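Local atomic coordinates of putative xanthine dehydrogenase YAGS fad-binding subunit (Escherichia coli, PDB entry 5G5G), a protein that binds a pterin cytosine dinucleotide and a dioxothiomolybdenum ion, and probably carries the catalytic centre of a periplasmic aldehyde oxidase. Residues 79-82 and 83-87; 105-108 and 109-112; 118-121 and 122-126; 318-321 and 322-326. All coordinates share one frame; numbering follows the deposited sequence.

Contact 1: 79-82 and 83-87; sequences AVIT and ASNAG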
loop_
_atom_site.group_PDB
_atom_site.type_symbol
_atom_site.label_atom_id
_atom_site.label_comp_id
_atom_site.label_asym_id
_atom_site.label_seq_id
_atom_site.Cartn_x
_atom_site.Cartn_y
_atom_site.Cartn_z
ATOM N N ALA C 79 -18.374 -27.325 4.081
ATOM C CA ALA C 79 -19.186 -27.131 2.868
ATOM C C ALA C 79 -18.369 -26.369 1.823
ATOM O O ALA C 79 -17.325 -25.777 2.124
ATOM C CB ALA C 79 -20.421 -26.302 3.204
ATOM N N VAL C 80 -18.881 -26.376 0.585
ATOM C CA VAL C 80 -18.320 -25.512 -0.448
ATOM C C VAL C 80 -19.474 -24.726 -1.071
ATOM O O VAL C 80 -20.419 -25.339 -1.580
ATOM C CB VAL C 80 -17.602 -26.332 -1.569
ATOM C CG1 VAL C 80 -16.964 -25.387 -2.583
ATOM C CG2 VAL C 80 -16.565 -27.266 -0.935
ATOM N N ILE C 81 -19.383 -23.407 -1.027
ATOM C CA ILE C 81 -20.392 -22.507 -1.580
ATOM C C ILE C 81 -20.072 -22.211 -3.031
ATOM O O ILE C 81 -18.924 -21.887 -3.329
ATOM C CB ILE C 81 -20.441 -21.185 -0.823
ATOM C CG1 ILE C 81 -20.480 -21.453 0.687
ATOM C CG2 ILE C 81 -21.613 -20.318 -1.303
ATOM C CD1 ILE C 81 -21.488 -22.434 1.173
ATOM N N THR C 82 -21.091 -22.269 -3.899
ATOM C CA THR C 82 -20.952 -21.938 -5.314
ATOM C C THR C 82 -22.152 -21.148 -5.786
ATOM O O THR C 82 -23.144 -21.135 -5.103
ATOM C CB THR C 82 -20.894 -23.221 -6.167
ATOM O OG1 THR C 82 -22.159 -23.908 -6.102
ATOM C CG2 THR C 82 -19.828 -24.160 -5.648
ATOM N N ALA C 83 -22.078 -20.543 -6.976
ATOM C CA ALA C 83 -23.273 -19.857 -7.536
ATOM C C ALA C 83 -24.398 -20.814 -7.678
ATOM O O ALA C 83 -25.572 -20.496 -7.387
ATOM C CB ALA C 83 -22.977 -19.195 -8.874
ATOM N N SER C 84 -24.069 -22.034 -8.121
ATOM C CA SER C 84 -25.035 -23.026 -8.346
ATOM C C SER C 84 -25.786 -23.441 -7.067
ATOM O O SER C 84 -26.999 -23.729 -7.124
ATOM C CB SER C 84 -24.347 -24.224 -9.016
ATOM O OG SER C 84 -25.282 -25.117 -9.342
ATOM N N ASN C 85 -25.111 -23.558 -5.933
ATOM C CA ASN C 85 -25.806 -23.979 -4.711
ATOM C C ASN C 85 -26.230 -22.839 -3.790
ATOM O O ASN C 85 -26.913 -23.087 -2.808
ATOM C CB ASN C 85 -25.056 -25.098 -3.947
ATOM C CG ASN C 85 -23.755 -24.613 -3.308
ATOM O OD1 ASN C 85 -23.600 -23.424 -2.986
ATOM N ND2 ASN C 85 -22.811 -25.550 -3.119
ATOM N N ALA C 86 -25.828 -21.604 -4.099
ATOM C CA ALA C 86 -26.183 -20.459 -3.258
ATOM C C ALA C 86 -27.652 -19.974 -3.445
ATOM O O ALA C 86 -28.153 -19.253 -2.592
ATOM C CB ALA C 86 -25.216 -19.308 -3.486
ATOM N N GLY C 87 -28.300 -20.360 -4.543
ATOM C CA GLY C 87 -29.666 -19.909 -4.857
ATOM C C GLY C 87 -29.630 -18.605 -5.644
ATOM O O GLY C 87 -28.592 -17.988 -5.776
#
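Thr82 and Asn85 exchange hydrogen bonds in a capping box where a strand passes directly into a short, weakly bonded helix. The Thr82 hydroxyl oxygen OG1 accepts from the backbone N of Asn85 at 3.0 Å, and Asn85 OD1 takes the backbone N-H of Thr82 at 2.9 Å. That return bond is nearly straight (169°), although the donor stands above the carbonyl plane of the side-chain amide. The other arm of the amide is used as well: Asn85 ND2 donates to Val80 O at 2.9 Å, within the plane of that carbonyl. One flat group thus grips the strand at two points, a reason for asparagine to suit this place.

The torsions make this possible. Thr82 OG1 lies between its own backbone N and carbonyl carbon (chi1 66°), facing the first turn, and Asn85 CG takes the same setting (chi1 69°), folding the amide back over the strand end. The bond from Ala86 N to Thr82 O, at 2.9 Å, is weak. Gly87, with positive phi, ends the turn; a side chain there would run into the preceding carbonyl oxygen.

Ile81 CG2 approaches Ala86 CB at 4.3 Å, and both residues rest on helix 250-262. Strand 77-82 is itself bonded to strand 111-117 through Ala79 with Val116 and Ile81 with Leu114.

Contact 2: 105-108 and 109-112; sequences IEHY and HQAI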
loop_
_atom_site.group_PDB
_atom_site.type_symbol
_atom_site.label_atom_id
_atom_site.label_comp_id
_atom_site.label_asym_id
_atom_site.label_seq_id
_atom_site.Cartn_x
_atom_site.Cartn_y
_atom_site.Cartn_z
ATOM N N ILE C 105 -17.912 -15.915 -16.464
ATOM C CA ILE C 105 -16.753 -15.255 -15.846
ATOM C C ILE C 105 -16.588 -13.866 -16.506
ATOM O O ILE C 105 -16.413 -13.787 -17.733
ATOM C CB ILE C 105 -15.476 -16.057 -16.054
ATOM C CG1 ILE C 105 -15.614 -17.501 -15.460
ATOM C CG2 ILE C 105 -14.285 -15.332 -15.482
ATOM C CD1 ILE C 105 -15.785 -17.544 -13.958
ATOM N N GLU C 106 -16.666 -12.837 -15.676
ATOM C CA GLU C 106 -16.525 -11.425 -16.084
ATOM C C GLU C 106 -15.126 -10.850 -15.936
ATOM O O GLU C 106 -14.773 -9.929 -16.692
ATOM C CB GLU C 106 -17.483 -10.554 -15.312
ATOM C CG GLU C 106 -18.944 -10.989 -15.453
ATOM C CD GLU C 106 -19.791 -10.233 -14.474
ATOM O OE1 GLU C 106 -20.079 -9.101 -14.767
ATOM O OE2 GLU C 106 -20.133 -10.726 -13.390
ATOM N N HIS C 107 -14.324 -11.383 -15.036
ATOM C CA HIS C 107 -12.938 -10.913 -14.879
ATOM C C HIS C 107 -12.081 -11.924 -14.172
ATOM O O HIS C 107 -12.589 -12.791 -13.450
ATOM C CB HIS C 107 -12.902 -9.499 -14.182
ATOM C CG HIS C 107 -13.401 -9.505 -12.757
ATOM N ND1 HIS C 107 -12.590 -9.827 -11.703
ATOM C CD2 HIS C 107 -14.629 -9.306 -12.230
ATOM C CE1 HIS C 107 -13.270 -9.717 -10.576
ATOM N NE2 HIS C 107 -14.525 -9.444 -10.874
ATOM N N TYR C 108 -10.764 -11.762 -14.315
ATOM C CA TYR C 108 -9.805 -12.603 -13.637
ATOM C C TYR C 108 -9.985 -12.466 -12.114
ATOM O O TYR C 108 -10.263 -11.360 -11.576
ATOM C CB TYR C 108 -8.406 -12.194 -14.052
ATOM C CG TYR C 108 -7.331 -13.072 -13.526
ATOM C CD1 TYR C 108 -7.148 -14.380 -13.994
ATOM C CD2 TYR C 108 -6.516 -12.623 -12.538
ATOM C CE1 TYR C 108 -6.145 -15.168 -13.463
ATOM C CE2 TYR C 108 -5.511 -13.382 -12.026
ATOM C CZ TYR C 108 -5.356 -14.668 -12.478
ATOM O OH TYR C 108 -4.339 -15.420 -11.899
ATOM N N HIS C 109 -9.840 -13.597 -11.426
ATOM C CA HIS C 109 -10.020 -13.624 -9.943
ATOM C C HIS C 109 -11.400 -13.265 -9.431
ATOM O O HIS C 109 -11.592 -13.110 -8.227
ATOM C CB HIS C 109 -8.946 -12.832 -9.193
ATOM C CG HIS C 109 -7.643 -13.535 -9.096
ATOM N ND1 HIS C 109 -6.546 -12.936 -8.549
ATOM C CD2 HIS C 109 -7.244 -14.784 -9.460
ATOM C CE1 HIS C 109 -5.532 -13.768 -8.536
ATOM N NE2 HIS C 109 -5.923 -14.899 -9.096
ATOM N N GLN C 110 -12.413 -13.244 -10.283
ATOM C CA GLN C 110 -13.771 -13.133 -9.788
ATOM C C GLN C 110 -14.107 -14.341 -8.930
ATOM O O GLN C 110 -13.744 -15.477 -9.290
ATOM C CB GLN C 110 -14.756 -13.034 -10.952
ATOM C CG GLN C 110 -16.234 -12.957 -10.547
ATOM C CD GLN C 110 -17.121 -12.780 -11.776
ATOM O OE1 GLN C 110 -16.825 -13.310 -12.863
ATOM N NE2 GLN C 110 -18.195 -11.998 -11.621
ATOM N N ALA C 111 -14.726 -14.104 -7.780
ATOM C CA ALA C 111 -14.976 -15.217 -6.871
ATOM C C ALA C 111 -15.927 -16.239 -7.511
ATOM O O ALA C 111 -16.967 -15.859 -8.074
ATOM C CB ALA C 111 -15.557 -14.739 -5.580
ATOM N N ILE C 112 -15.590 -17.525 -7.431
ATOM C CA ILE C 112 -16.453 -18.594 -7.960
ATOM C C ILE C 112 -16.855 -19.650 -6.948
ATOM O O ILE C 112 -17.763 -20.450 -7.207
ATOM C CB ILE C 112 -15.899 -19.262 -9.236
ATOM C CG1 ILE C 112 -14.535 -19.931 -8.953
ATOM C CG2 ILE C 112 -15.808 -18.229 -10.340
ATOM C CD1 ILE C 112 -14.007 -20.760 -10.114
HETATM O O HOH W 1 -3.928 -16.880 -9.431
#
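The rings of Tyr108 and His109 form an offset stack, with centroids 4.1 Å apart and planes inclined by 24°. Tyr108 CE2 sits over the centre of the imidazole, while His109 CD2 lies over the tyrosine face nearer its rim. At the imidazole edge, in the ring plane, a water bonds His109 NE2 and also donates to Tyr108 OH, tying the two rings at their polar ends. The same hydroxyl is hydrogen-bonded to an acidic side chain of a neighbouring subunit. The third ring, His107, has Gln110 CB over one face, a CH-pi contact of 3.7 Å from CB to the ring centroid. His107 ND1 donates to Tyr108 O at 2.8 Å, which fixes the rotation of the ring.

Gln110 reaches back along an extended chain, CG opposite the backbone N (chi1 178°), to Glu106. Its OE1 receives Glu106 N at 2.9 Å, almost straight at 170°, and its NE2 gives a hydrogen to Glu106 OE2 at 2.9 Å from above the carboxylate plane. Arg98 shares both ends, its O bonded to NE2 and its N to OE2. A leucine here would probably leave the Glu106 N-H without its acceptor and take from Glu106 OE2 and Arg98 O the amide donor they share.

Beyond the turn, Ile105 CD1 packs on Ile112 CG2 at 3.7 Å. The core of the contact is a type II beta turn from His107 to Gln110, closed by Gln110 N to His107 O at 3.2 Å; His109, with positive phi, takes its third position, and the turn leads into strand 111-117 of the hammerhead region.

Contact 3: 118-121 and 122-126; sequences ETFE and QARAA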
loop_
_atom_site.group_PDB
_atom_site.type_symbol
_atom_site.label_atom_id
_atom_site.label_comp_id
_atom_site.label_asym_id
_atom_site.label_seq_id
_atom_site.Cartn_x
_atom_site.Cartn_y
_atom_site.Cartn_z
ATOM N N GLU C 118 -12.886 -26.041 9.347
ATOM C CA GLU C 118 -12.739 -25.883 10.787
ATOM C C GLU C 118 -11.570 -24.961 11.146
ATOM O O GLU C 118 -11.624 -24.269 12.164
ATOM C CB GLU C 118 -12.528 -27.251 11.413
ATOM C CG GLU C 118 -13.788 -28.087 11.397
ATOM C CD GLU C 118 -14.802 -27.675 12.445
ATOM O OE1 GLU C 118 -14.524 -26.759 13.271
ATOM O OE2 GLU C 118 -15.891 -28.263 12.452
ATOM N N THR C 119 -10.556 -24.943 10.287
ATOM C CA THR C 119 -9.388 -24.109 10.488
ATOM C C THR C 119 -9.009 -23.394 9.210
ATOM O O THR C 119 -9.314 -23.863 8.097
ATOM C CB THR C 119 -8.166 -24.899 11.010
ATOM O OG1 THR C 119 -7.747 -25.819 10.005
ATOM C CG2 THR C 119 -8.491 -25.625 12.269
ATOM N N PHE C 120 -8.300 -22.277 9.364
ATOM C CA PHE C 120 -7.741 -21.550 8.203
ATOM C C PHE C 120 -6.908 -22.459 7.253
ATOM O O PHE C 120 -7.066 -22.432 6.019
ATOM C CB PHE C 120 -6.878 -20.389 8.689
ATOM C CG PHE C 120 -6.225 -19.637 7.593
ATOM C CD1 PHE C 120 -6.955 -18.946 6.698
ATOM C CD2 PHE C 120 -4.852 -19.701 7.442
ATOM C CE1 PHE C 120 -6.349 -18.273 5.663
ATOM C CE2 PHE C 120 -4.229 -19.000 6.449
ATOM C CZ PHE C 120 -4.960 -18.320 5.535
ATOM N N GLU C 121 -6.001 -23.207 7.817
ATOM C CA GLU C 121 -5.106 -24.000 6.995
ATOM C C GLU C 121 -5.858 -25.086 6.234
ATOM O O GLU C 121 -5.541 -25.401 5.080
ATOM C CB GLU C 121 -3.979 -24.608 7.855
ATOM C CG GLU C 121 -3.131 -23.506 8.542
ATOM C CD GLU C 121 -3.674 -22.991 9.911
ATOM O OE1 GLU C 121 -4.761 -23.409 10.398
ATOM O OE2 GLU C 121 -3.008 -22.056 10.494
ATOM N N GLN C 122 -6.824 -25.699 6.912
ATOM C CA GLN C 122 -7.636 -26.721 6.234
ATOM C C GLN C 122 -8.481 -26.111 5.105
ATOM O O GLN C 122 -8.620 -26.754 4.025
ATOM C CB GLN C 122 -8.492 -27.468 7.212
ATOM C CG GLN C 122 -7.699 -28.546 7.945
ATOM C CD GLN C 122 -8.457 -29.291 9.002
ATOM O OE1 GLN C 122 -8.547 -30.535 8.972
ATOM N NE2 GLN C 122 -9.042 -28.544 9.953
ATOM N N ALA C 123 -9.015 -24.904 5.324
ATOM C CA ALA C 123 -9.787 -24.222 4.267
ATOM C C ALA C 123 -8.948 -23.891 3.050
ATOM O O ALA C 123 -9.360 -24.154 1.915
ATOM C CB ALA C 123 -10.456 -22.994 4.803
ATOM N N ARG C 124 -7.746 -23.324 3.291
ATOM C CA ARG C 124 -6.819 -22.999 2.225
ATOM C C ARG C 124 -6.436 -24.232 1.389
ATOM O O ARG C 124 -6.496 -24.190 0.138
ATOM C CB ARG C 124 -5.565 -22.304 2.780
ATOM C CG ARG C 124 -4.586 -21.941 1.670
ATOM C CD ARG C 124 -3.424 -21.140 2.231
ATOM N NE ARG C 124 -2.795 -21.861 3.311
ATOM C CZ ARG C 124 -1.952 -21.357 4.210
ATOM N NH1 ARG C 124 -1.614 -20.077 4.175
ATOM N NH2 ARG C 124 -1.458 -22.146 5.144
ATOM N N ALA C 125 -6.032 -25.305 2.081
ATOM C CA ALA C 125 -5.633 -26.539 1.434
ATOM C C ALA C 125 -6.770 -27.132 0.621
ATOM O O ALA C 125 -6.505 -27.624 -0.518
ATOM C CB ALA C 125 -5.102 -27.532 2.438
ATOM N N ALA C 126 -7.990 -27.116 1.168
ATOM C CA ALA C 126 -9.144 -27.659 0.451
ATOM C C ALA C 126 -9.518 -26.838 -0.790
ATOM O O ALA C 126 -9.946 -27.396 -1.791
ATOM C CB ALA C 126 -10.359 -27.835 1.372
HETATM O O HOH W 2 -2.943 -24.625 4.282
#
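Capping comes first: Thr119 OG1 accepts two hydrogens from Gln122, from its backbone N at 3.2 Å and its side-chain NE2 at 3.0 Å. A chi1 of 66° tucks the hydroxyl over its own backbone, which brings it to the start of helix 120-127. A valine in its place would probably leave Gln122 N without its capping acceptor and free the Gln122 amide to turn, NE2 having lost its bond to the hydroxyl.

Backbone bonds carry the helix onward: Ala123 N to Thr119 O at 3.0 Å, Arg124 N to Phe120 O at 2.9 Å, and Ala125 N to Glu121 O. A water extends this network, donating to Glu121 O and accepting from Arg124 NE at 2.9 Å in the guanidinium plane.

Side-chain packing adds Phe120 CE2, which lies over one face of the guanidinium, 3.6 Å from Arg124 NH1. The two planes are steeply inclined, at 62°.

Glu121 OE2 stays 5.6 Å from Arg124 NH2 and makes a weak hydrogen bond to a polar side chain of a neighbouring subunit. The chemistry thus divides: Glu118 is paired within its own chain, in a salt bridge with Arg264, while Phe120, through a cation-pi contact with a basic side chain, and Glu121 face a neighbouring subunit.

Contact 4: 318-321 and 322-326; sequences TAVQ and QSELL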
loop_
_atom_site.group_PDB
_atom_site.type_symbol
_atom_site.label_atom_id
_atom_site.label_comp_id
_atom_site.label_asym_id
_atom_site.label_seq_id
_atom_site.Cartn_x
_atom_site.Cartn_y
_atom_site.Cartn_z
ATOM N N THR C 318 -13.693 10.104 -14.215
ATOM C CA THR C 318 -14.228 11.455 -14.562
ATOM C C THR C 318 -13.092 12.491 -14.599
ATOM O O THR C 318 -13.114 13.503 -13.889
ATOM C CB THR C 318 -15.368 11.854 -13.609
ATOM O OG1 THR C 318 -14.994 11.597 -12.254
ATOM C CG2 THR C 318 -16.588 11.013 -13.926
ATOM N N ALA C 319 -12.166 12.276 -15.519
ATOM C CA ALA C 319 -10.929 13.039 -15.536
ATOM C C ALA C 319 -10.963 14.445 -16.179
ATOM O O ALA C 319 -9.950 15.105 -16.168
ATOM C CB ALA C 319 -9.835 12.199 -16.179
ATOM N N VAL C 320 -12.102 14.901 -16.672
ATOM C CA VAL C 320 -12.160 16.212 -17.346
ATOM C C VAL C 320 -12.898 17.222 -16.509
ATOM O O VAL C 320 -12.892 18.392 -16.835
ATOM C CB VAL C 320 -12.763 16.117 -18.748
ATOM C CG1 VAL C 320 -11.995 15.097 -19.569
ATOM C CG2 VAL C 320 -14.230 15.743 -18.700
ATOM N N GLN C 321 -13.551 16.788 -15.431
ATOM C CA GLN C 321 -14.392 17.728 -14.674
ATOM C C GLN C 321 -13.641 18.923 -14.145
ATOM O O GLN C 321 -14.158 20.045 -14.248
ATOM C CB GLN C 321 -15.165 17.077 -13.505
ATOM C CG GLN C 321 -15.774 18.138 -12.544
ATOM C CD GLN C 321 -16.545 17.543 -11.363
ATOM O OE1 GLN C 321 -17.786 17.572 -11.331
ATOM N NE2 GLN C 321 -15.807 17.011 -10.385
ATOM N N GLN C 322 -12.444 18.744 -13.579
ATOM C CA GLN C 322 -11.733 19.875 -13.014
ATOM C C GLN C 322 -11.413 20.911 -14.054
ATOM O O GLN C 322 -11.329 22.107 -13.735
ATOM C CB GLN C 322 -10.413 19.522 -12.322
ATOM C CG GLN C 322 -9.240 19.203 -13.220
ATOM C CD GLN C 322 -9.356 17.823 -13.833
ATOM O OE1 GLN C 322 -9.403 16.835 -13.095
ATOM N NE2 GLN C 322 -9.341 17.740 -15.158
ATOM N N SER C 323 -11.271 20.471 -15.286
ATOM C CA SER C 323 -10.931 21.400 -16.354
ATOM C C SER C 323 -12.082 22.341 -16.703
ATOM O O SER C 323 -11.877 23.325 -17.461
ATOM C CB SER C 323 -10.459 20.631 -17.591
ATOM O OG SER C 323 -9.314 19.884 -17.257
ATOM N N GLU C 324 -13.284 22.021 -16.225
ATOM C CA GLU C 324 -14.440 22.859 -16.420
ATOM C C GLU C 324 -14.460 24.021 -15.456
ATOM O O GLU C 324 -15.213 24.978 -15.688
ATOM C CB GLU C 324 -15.759 22.076 -16.258
ATOM C CG GLU C 324 -15.826 20.933 -17.298
ATOM C CD GLU C 324 -16.919 19.893 -17.098
ATOM O OE1 GLU C 324 -17.693 19.970 -16.105
ATOM O OE2 GLU C 324 -16.966 18.950 -17.936
ATOM N N LEU C 325 -13.691 23.954 -14.387
ATOM C CA LEU C 325 -13.807 24.932 -13.267
ATOM C C LEU C 325 -12.495 25.568 -12.829
ATOM O O LEU C 325 -12.505 26.640 -12.199
ATOM C CB LEU C 325 -14.404 24.219 -12.020
ATOM C CG LEU C 325 -15.867 23.880 -12.162
ATOM C CD1 LEU C 325 -16.331 22.931 -11.051
ATOM C CD2 LEU C 325 -16.745 25.106 -12.197
ATOM N N LEU C 326 -11.368 24.928 -13.100
ATOM C CA LEU C 326 -10.144 25.382 -12.477
ATOM C C LEU C 326 -9.599 26.673 -13.090
ATOM O O LEU C 326 -9.247 27.555 -12.337
ATOM C CB LEU C 326 -9.078 24.278 -12.464
ATOM C CG LEU C 326 -7.790 24.516 -11.628
ATOM C CD1 LEU C 326 -8.082 24.983 -10.213
ATOM C CD2 LEU C 326 -6.964 23.236 -11.564
HETATM O O HOH W 3 -11.890 15.829 -12.832
#
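This is a local contact round consecutive turns in the loop between strands 299-310 and 331-340 of the molybdopterin-binding region: a type I beta turn from Thr318 to Gln321 runs straight into three residues, 322-324, with helical backbone angles but not the regular bonding of a helix. Gln322 joins the two. With chi1 at 76° its chain starts back over its own main chain, and it bends again at chi2, which doubles the amide back over the preceding turn. Both hydrogens of NE2 are used: one goes to Ala319 O at 2.9 Å, from above that carbonyl plane, the other to Ser323 OG at 3.0 Å, and both acceptors lie in the amide plane. The other arm of the amide, OE1, accepts from a water at 2.7 Å; this water also donates to Thr318 O and accepts from Gln322 N at 3.1 Å. A long side chain with a donor arm and an acceptor arm suits the place, because it meets Ala319 O, Ser323 OG and the water at once.

The backbone closes the next turn through Glu324 N to Gln321 O at 2.9 Å, with a weaker bond from Ser323 N to Val320 O. Gln322 O then accepts from both Leu325 N and Leu326 N.

Outward, Ser323 OG pairs with His304 and Gln321 NE2 with Glu354. The Gln321 side chain is about 11 Å from the bound dioxothiomolybdenum(VI) ion. The loop thus satisfies polar groups by an amide, a water and backbone bonds within it, while Arg332 and Arg399 hold carbonyls of 323-326 from outside and Glu324 bonds Thr334.

Overall arrangement
Contacts 1, 2 and 3 follow one another along the chain within the a/b hammerhead region, and contact 4 comes later, in the molybdopterin-binding region. Contacts 1 and 2 have centres about 15 Å apart and reach the same mixed sheet, where strands 77-82 and 111-117 are neighbours. Strand 111-117 leads from contact 2 to the helix start of contact 3, centre to centre about 21 Å. The centre of contact 4 lies about 33 Å from that of contact 2 and about 49 Å from that of contact 3, across the chain's centre from the latter. The hammerhead region thus meets other subunits at contacts 2 and 3, whereas contact 4 lies in the cofactor-binding region, touched by no other chain.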